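Local coordinates for putative nucleoprotein (Infectious salmon anemia virus, PDB 4EWC), which encapsidates the negative-strand viral RNA, shielding it from nucleases and forming the ribonucleoprotein that serves as template for transcription and replication, at residues A[393-398]-A[426-431]; A[174-179]-A[211-216]. All blocks are in the same frame, centred on the assembly; numbering follows the deposited sequence.

Interaction 1: residues A[393-398]-A[426-431]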
ATOM      1  N   PRO A 393      -9.771 -19.422  11.224  1.00 36.57           N
ATOM      2  CA  PRO A 393      -9.421 -20.698  10.587  1.00 39.02           C
ATOM      3  C   PRO A 393     -10.144 -21.891  11.215  1.00 42.21           C
ATOM      4  O   PRO A 393     -10.339 -21.953  12.441  1.00 43.70           O
ATOM      5  CB  PRO A 393      -7.920 -20.823  10.856  1.00 39.72           C
ATOM      6  CG  PRO A 393      -7.460 -19.401  10.860  1.00 46.98           C
ATOM      7  CD  PRO A 393      -8.608 -18.549  11.394  1.00 43.22           C
ATOM      8  N   ILE A 394     -10.516 -22.834  10.356  1.00 39.84           N
ATOM      9  CA  ILE A 394     -11.263 -24.022  10.728  1.00 40.13           C
ATOM     10  C   ILE A 394     -10.653 -24.746  11.920  1.00 42.99           C
ATOM     11  O   ILE A 394     -11.312 -24.942  12.939  1.00 37.93           O
ATOM     12  CB  ILE A 394     -11.402 -24.976   9.511  1.00 40.27           C
ATOM     13  CG1 ILE A 394     -12.230 -24.301   8.426  1.00 37.33           C
ATOM     14  CG2 ILE A 394     -12.046 -26.291   9.918  1.00 38.55           C
ATOM     15  CD1 ILE A 394     -13.609 -23.857   8.916  1.00 36.58           C
ATOM     16  N   SER A 395      -9.385 -25.120  11.784  1.00 43.26           N
ATOM     17  CA  SER A 395      -8.649 -25.792  12.863  1.00 42.91           C
ATOM     18  C   SER A 395      -8.702 -25.016  14.162  1.00 47.59           C
ATOM     19  O   SER A 395      -9.008 -25.582  15.217  1.00 49.13           O
ATOM     20  CB  SER A 395      -7.198 -26.053  12.467  1.00 41.72           C
ATOM     21  OG  SER A 395      -7.122 -27.157  11.591  1.00 46.32           O
ATOM     22  N   SER A 396      -8.412 -23.721  14.075  1.00 45.15           N
ATOM     23  CA  SER A 396      -8.492 -22.836  15.235  1.00 46.50           C
ATOM     24  C   SER A 396      -9.853 -22.980  15.892  1.00 46.51           C
ATOM     25  O   SER A 396      -9.965 -23.123  17.103  1.00 44.94           O
ATOM     26  CB  SER A 396      -8.254 -21.387  14.820  1.00 45.28           C
ATOM     27  OG  SER A 396      -6.901 -21.190  14.422  1.00 55.21           O
ATOM     28  N   LEU A 397     -10.887 -22.964  15.061  1.00 46.68           N
ATOM     29  CA  LEU A 397     -12.267 -23.044  15.524  1.00 44.12           C
ATOM     30  C   LEU A 397     -12.540 -24.387  16.237  1.00 50.14           C
ATOM     31  O   LEU A 397     -13.116 -24.409  17.320  1.00 49.52           O
ATOM     32  CB  LEU A 397     -13.203 -22.830  14.337  1.00 42.28           C
ATOM     33  CG  LEU A 397     -14.672 -22.421  14.479  1.00 47.25           C
ATOM     34  CD1 LEU A 397     -14.894 -21.463  15.624  1.00 44.76           C
ATOM     35  CD2 LEU A 397     -15.164 -21.791  13.177  1.00 37.51           C
HETATM   36  N   MSE A 398     -12.072 -25.482  15.652  1.00 50.39           N
HETATM   37  CA  MSE A 398     -12.224 -26.789  16.260  1.00 44.07           C
HETATM   38  C   MSE A 398     -11.494 -26.861  17.575  1.00 45.36           C
HETATM   39  O   MSE A 398     -12.056 -27.379  18.558  1.00 44.91           O
HETATM   40  CB  MSE A 398     -11.702 -27.841  15.293  1.00 20.00           C
HETATM   41  CG  MSE A 398     -12.759 -28.169  14.246  1.00 20.00           C
HETATM   42 SE   MSE A 398     -11.964 -29.200  12.774  1.00 20.00          SE
HETATM   43  CE  MSE A 398     -12.624 -30.980  13.276  1.00 20.00           C
ATOM     44  N   ALA A 426      -6.590 -19.651  20.333  1.00 57.35           N
ATOM     45  CA  ALA A 426      -6.089 -20.962  19.939  1.00 54.38           C
ATOM     46  C   ALA A 426      -4.632 -20.903  19.473  1.00 58.63           C
ATOM     47  O   ALA A 426      -4.071 -19.833  19.202  1.00 53.37           O
ATOM     48  CB  ALA A 426      -6.963 -21.592  18.873  1.00 50.64           C
ATOM     49  N   LYS A 427      -4.033 -22.083  19.402  1.00 62.63           N
ATOM     50  CA  LYS A 427      -2.654 -22.245  19.015  1.00 59.73           C
ATOM     51  C   LYS A 427      -2.612 -23.078  17.738  1.00 59.90           C
ATOM     52  O   LYS A 427      -2.212 -24.243  17.749  1.00 58.09           O
ATOM     53  CB  LYS A 427      -1.851 -22.888  20.142  1.00 64.36           C
ATOM     54  CG  LYS A 427      -1.555 -21.932  21.307  1.00 74.76           C
ATOM     55  CD  LYS A 427      -1.007 -22.666  22.540  1.00 85.40           C
ATOM     56  CE  LYS A 427      -0.615 -21.697  23.664  1.00 90.15           C
ATOM     57  NZ  LYS A 427      -1.735 -20.811  24.112  1.00 93.61           N
ATOM     58  N   LEU A 428      -3.047 -22.454  16.642  1.00 60.66           N
ATOM     59  CA  LEU A 428      -3.047 -23.058  15.322  1.00 53.91           C
ATOM     60  C   LEU A 428      -1.637 -23.430  14.895  1.00 54.41           C
ATOM     61  O   LEU A 428      -0.659 -22.759  15.250  1.00 55.14           O
ATOM     62  CB  LEU A 428      -3.659 -22.078  14.305  1.00 57.19           C
ATOM     63  CG  LEU A 428      -3.637 -22.502  12.827  1.00 54.11           C
ATOM     64  CD1 LEU A 428      -4.435 -23.784  12.618  1.00 51.21           C
ATOM     65  CD2 LEU A 428      -4.144 -21.403  11.934  1.00 49.50           C
ATOM     66  N   LYS A 429      -1.533 -24.513  14.142  1.00 50.90           N
ATOM     67  CA  LYS A 429      -0.259 -24.886  13.554  1.00 54.04           C
ATOM     68  C   LYS A 429      -0.418 -25.056  12.047  1.00 56.62           C
ATOM     69  O   LYS A 429      -1.528 -25.212  11.533  1.00 57.80           O
ATOM     70  CB  LYS A 429       0.286 -26.155  14.205  1.00 54.51           C
ATOM     71  CG  LYS A 429       0.605 -25.957  15.667  1.00 53.31           C
ATOM     72  CD  LYS A 429       1.593 -26.959  16.174  1.00 63.32           C
ATOM     73  CE  LYS A 429       1.428 -27.157  17.667  1.00 75.39           C
ATOM     74  NZ  LYS A 429       0.145 -27.882  17.981  1.00 72.22           N
ATOM     75  N   VAL A 430       0.690 -24.996  11.331  1.00 52.65           N
ATOM     76  CA  VAL A 430       0.617 -25.082   9.884  1.00 52.08           C
ATOM     77  C   VAL A 430       1.832 -25.825   9.331  1.00 52.54           C
ATOM     78  O   VAL A 430       2.891 -25.838   9.949  1.00 52.02           O
ATOM     79  CB  VAL A 430       0.458 -23.667   9.245  1.00 48.86           C
ATOM     80  CG1 VAL A 430       1.685 -22.807   9.520  1.00 49.06           C
ATOM     81  CG2 VAL A 430       0.163 -23.762   7.763  1.00 41.98           C
ATOM     82  N   GLY A 431       1.650 -26.483   8.194  1.00 45.80           N
ATOM     83  CA  GLY A 431       2.749 -27.086   7.482  1.00 52.03           C
ATOM     84  C   GLY A 431       3.273 -26.109   6.452  1.00 54.18           C
ATOM     85  O   GLY A 431       2.493 -25.578   5.660  1.00 54.21           O
TER
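Pro393, at the N-cap position of helix 394-402, meets Leu428 with its ring: CB lies 4.0 Å from Leu428 CD2, CG is equally near that methyl, and the two side chains cross at about a right angle. The same proline also touches Val445 of helix 438-449. Ser395 follows, setting its CB 3.6 Å from Leu428 CD1, the other methyl of the fork, while its OG is hydrogen-bonded to the backbone oxygen of Met171. Ser396 comes nearest in backbone terms, with its CA 5.5 Å from Leu428 CA. Its OG stands beside its own backbone N (chi1 -69°) and lies 3.4 Å from Leu428 CB, with CD2 of that leucine also close. Ala426, the first residue beyond helix 417-425, sets its CB 3.8 Å from the backbone O of Ser396. Leu428 CG is anti to the backbone N (chi1 175°), and from there its two methyls spread over the first turn of the helix. The contacts between the segments are of van der Waals type, which implies that shape and burial rather than polar pairing join this helix start to the approach of strand 429-432.

Interaction 2: residues A[174-179]-A[211-216]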
ATOM      1  N   TRP A 174      -3.408 -26.421  10.064  1.00 50.14           N
ATOM      2  CA  TRP A 174      -4.248 -25.624   9.171  1.00 48.93           C
ATOM      3  C   TRP A 174      -4.806 -26.382   7.969  1.00 47.07           C
ATOM      4  O   TRP A 174      -6.022 -26.450   7.781  1.00 45.72           O
ATOM      5  CB  TRP A 174      -3.477 -24.399   8.697  1.00 44.21           C
ATOM      6  CG  TRP A 174      -4.289 -23.573   7.834  1.00 42.72           C
ATOM      7  CD1 TRP A 174      -5.268 -22.722   8.218  1.00 40.38           C
ATOM      8  CD2 TRP A 174      -4.240 -23.527   6.404  1.00 47.14           C
ATOM      9  NE1 TRP A 174      -5.835 -22.130   7.117  1.00 40.87           N
ATOM     10  CE2 TRP A 174      -5.221 -22.608   5.989  1.00 45.97           C
ATOM     11  CE3 TRP A 174      -3.455 -24.167   5.436  1.00 44.37           C
ATOM     12  CZ2 TRP A 174      -5.437 -22.303   4.641  1.00 42.88           C
ATOM     13  CZ3 TRP A 174      -3.683 -23.874   4.113  1.00 45.95           C
ATOM     14  CH2 TRP A 174      -4.665 -22.940   3.727  1.00 39.97           C
ATOM     15  N   GLN A 175      -3.907 -26.963   7.179  1.00 45.37           N
ATOM     16  CA  GLN A 175      -4.290 -27.747   6.008  1.00 48.93           C
ATOM     17  C   GLN A 175      -5.375 -28.747   6.330  1.00 48.20           C
ATOM     18  O   GLN A 175      -6.222 -29.029   5.484  1.00 47.23           O
ATOM     19  CB  GLN A 175      -3.092 -28.511   5.415  1.00 48.79           C
ATOM     20  CG  GLN A 175      -2.128 -27.694   4.589  1.00 40.65           C
ATOM     21  CD  GLN A 175      -1.093 -27.007   5.448  1.00 45.71           C
ATOM     22  OE1 GLN A 175      -1.227 -26.946   6.677  1.00 49.66           O
ATOM     23  NE2 GLN A 175      -0.041 -26.494   4.811  1.00 46.96           N
ATOM     24  N   ASN A 176      -5.344 -29.288   7.550  1.00 47.91           N
ATOM     25  CA  ASN A 176      -6.269 -30.355   7.913  1.00 45.43           C
ATOM     26  C   ASN A 176      -7.714 -29.866   8.194  1.00 51.14           C
ATOM     27  O   ASN A 176      -8.695 -30.519   7.795  1.00 47.94           O
ATOM     28  CB  ASN A 176      -5.694 -31.211   9.037  1.00 46.59           C
ATOM     29  CG  ASN A 176      -4.414 -31.972   8.621  1.00 50.41           C
ATOM     30  OD1 ASN A 176      -4.292 -32.449   7.499  1.00 47.84           O
ATOM     31  ND2 ASN A 176      -3.463 -32.077   9.545  1.00 53.34           N
ATOM     32  N   GLY A 177      -7.848 -28.723   8.866  1.00 47.52           N
ATOM     33  CA  GLY A 177      -9.139 -28.076   8.968  1.00 46.14           C
ATOM     34  C   GLY A 177      -9.801 -27.843   7.606  1.00 45.16           C
ATOM     35  O   GLY A 177     -10.969 -28.176   7.407  1.00 43.41           O
ATOM     36  N   GLN A 178      -9.054 -27.256   6.675  1.00 44.60           N
ATOM     37  CA  GLN A 178      -9.510 -27.105   5.291  1.00 47.59           C
ATOM     38  C   GLN A 178      -9.978 -28.423   4.702  1.00 47.28           C
ATOM     39  O   GLN A 178     -11.031 -28.501   4.067  1.00 43.18           O
ATOM     40  CB  GLN A 178      -8.371 -26.596   4.414  1.00 45.77           C
ATOM     41  CG  GLN A 178      -7.848 -25.247   4.805  1.00 46.26           C
ATOM     42  CD  GLN A 178      -8.927 -24.202   4.762  1.00 47.66           C
ATOM     43  OE1 GLN A 178      -9.381 -23.820   3.686  1.00 46.77           O
ATOM     44  NE2 GLN A 178      -9.348 -23.723   5.946  1.00 51.86           N
ATOM     45  N   ALA A 179      -9.164 -29.452   4.906  1.00 43.25           N
ATOM     46  CA  ALA A 179      -9.446 -30.773   4.373  1.00 40.29           C
ATOM     47  C   ALA A 179     -10.747 -31.344   4.946  1.00 46.69           C
ATOM     48  O   ALA A 179     -11.524 -31.973   4.228  1.00 49.94           O
ATOM     49  CB  ALA A 179      -8.275 -31.702   4.638  1.00 37.17           C
ATOM     50  N   ASN A 211      -8.297 -39.372   1.715  1.00 57.91           N
ATOM     51  CA  ASN A 211      -8.144 -38.023   2.199  1.00 57.93           C
ATOM     52  C   ASN A 211      -6.670 -37.753   2.499  1.00 59.77           C
ATOM     53  O   ASN A 211      -6.030 -38.475   3.270  1.00 61.48           O
ATOM     54  CB  ASN A 211      -8.991 -37.851   3.455  1.00 54.86           C
ATOM     55  CG  ASN A 211      -8.928 -36.451   4.014  1.00 61.98           C
ATOM     56  OD1 ASN A 211      -8.285 -36.212   5.041  1.00 55.46           O
ATOM     57  ND2 ASN A 211      -9.608 -35.506   3.344  1.00 58.03           N
ATOM     58  N   VAL A 212      -6.127 -36.721   1.864  1.00 57.36           N
ATOM     59  CA  VAL A 212      -4.723 -36.369   2.037  1.00 57.87           C
ATOM     60  C   VAL A 212      -4.517 -35.530   3.315  1.00 58.81           C
ATOM     61  O   VAL A 212      -5.073 -34.433   3.449  1.00 53.92           O
ATOM     62  CB  VAL A 212      -4.180 -35.657   0.776  1.00 59.22           C
ATOM     63  CG1 VAL A 212      -2.979 -34.815   1.112  1.00 65.36           C
ATOM     64  CG2 VAL A 212      -3.868 -36.668  -0.324  1.00 49.71           C
ATOM     65  N   VAL A 213      -3.718 -36.062   4.244  1.00 56.33           N
ATOM     66  CA  VAL A 213      -3.512 -35.455   5.561  1.00 56.74           C
ATOM     67  C   VAL A 213      -2.045 -35.109   5.822  1.00 56.18           C
ATOM     68  O   VAL A 213      -1.156 -35.889   5.507  1.00 59.84           O
ATOM     69  CB  VAL A 213      -3.983 -36.428   6.688  1.00 59.57           C
ATOM     70  CG1 VAL A 213      -3.535 -35.947   8.064  1.00 54.35           C
ATOM     71  CG2 VAL A 213      -5.491 -36.614   6.642  1.00 57.09           C
ATOM     72  N   THR A 214      -1.795 -33.947   6.415  1.00 53.29           N
ATOM     73  CA  THR A 214      -0.441 -33.582   6.823  1.00 59.71           C
ATOM     74  C   THR A 214      -0.102 -34.183   8.190  1.00 59.50           C
ATOM     75  O   THR A 214      -0.890 -34.045   9.125  1.00 65.63           O
ATOM     76  CB  THR A 214      -0.256 -32.053   6.837  1.00 58.54           C
ATOM     77  OG1 THR A 214      -0.284 -31.570   5.483  1.00 53.15           O
ATOM     78  CG2 THR A 214       1.070 -31.684   7.487  1.00 57.44           C
ATOM     79  N   ALA A 215       1.059 -34.836   8.308  1.00 59.65           N
ATOM     80  CA  ALA A 215       1.395 -35.632   9.499  1.00 59.88           C
ATOM     81  C   ALA A 215       2.461 -35.000  10.385  1.00 64.32           C
ATOM     82  O   ALA A 215       2.158 -34.239  11.304  1.00 59.18           O
ATOM     83  CB  ALA A 215       1.822 -37.050   9.094  1.00 43.80           C
ATOM     84  N   ASN A 216       3.710 -35.388  10.131  1.00 72.23           N
ATOM     85  CA  ASN A 216       4.895 -34.818  10.790  1.00 69.03           C
ATOM     86  C   ASN A 216       5.729 -34.127   9.719  1.00 64.56           C
ATOM     87  O   ASN A 216       6.923 -34.361   9.609  1.00 55.73           O
ATOM     88  CB  ASN A 216       5.737 -35.912  11.441  1.00 68.39           C
TER
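Asn176 CG lies beside its backbone N and anti to the carbonyl carbon (chi1 -64°), and chi2 turns the amide so that both its polar atoms meet Thr214. OD1 accepts the backbone N-H of Thr214, with Thr214 N 3.1 Å from Asn176 OD1. The bond is fairly straight, at 160°, and the N-H comes in level with the side-chain carbonyl to meet one of its lone pairs. In turn, Asn176 ND2 gives a hydrogen to the backbone O of Thr214 over 3.3 Å. This second bond is nearly straight as well; Thr214 O lies almost in the amide plane of Asn176 and receives the hydrogen on a lone pair. One side-chain amide thus reads the N-H and C=O of a single strand residue, and the two bonds together fix its rotation. ND2 has a further acceptor in the backbone oxygen of Glu170, which ties the amide to helix 168-171, just before helix 174-188.

Other side chains add van der Waals contacts around this pair. Val213 CG1 comes within 3.6 Å of Asn176 OD1. Gln175 approaches Thr214 through CB, 4.2 Å from Thr214 OG1, while its amide nitrogen is bonded to the oxygen of Gly431. At the far end, Ala179 CB lies 4.2 Å from Asn211 ND2.

The helical segment 174-179 and strand segment 211-214 run nearly antiparallel, at 158°, with axes 7.7 Å apart. The strand pairs with 219-224, and the backbone bonds of Asn211 with Val222 and Val213 with Lys220 tie it to that partner. The whole is an antiparallel two-stranded beta-hairpin laid against a helix and fastened to it by an asparagine amide that engages both backbone polar groups of one strand residue.

Interactions 1 and 2 have centres 11 Å apart, on the same side of the chain's centre and each about 20 Å from it. Along the sequence they come in series, 174-179 with 211-216 closing before 393-398 with 426-431 opens. The start of helix 174-188 joins them: Lys429 O lies 2.7 Å from Trp174 N, a probable hydrogen bond, and the bond between Gln175 and Gly431 adds a second tie to the same strand. Ile394 also packs on the helix backbone, its CG2 3.3 Å from Gly177 O. Helix 174-188 therefore stands between hairpin 209-224 and the C-terminal orthomyxovirus nucleoprotein region, linking elements far apart in sequence.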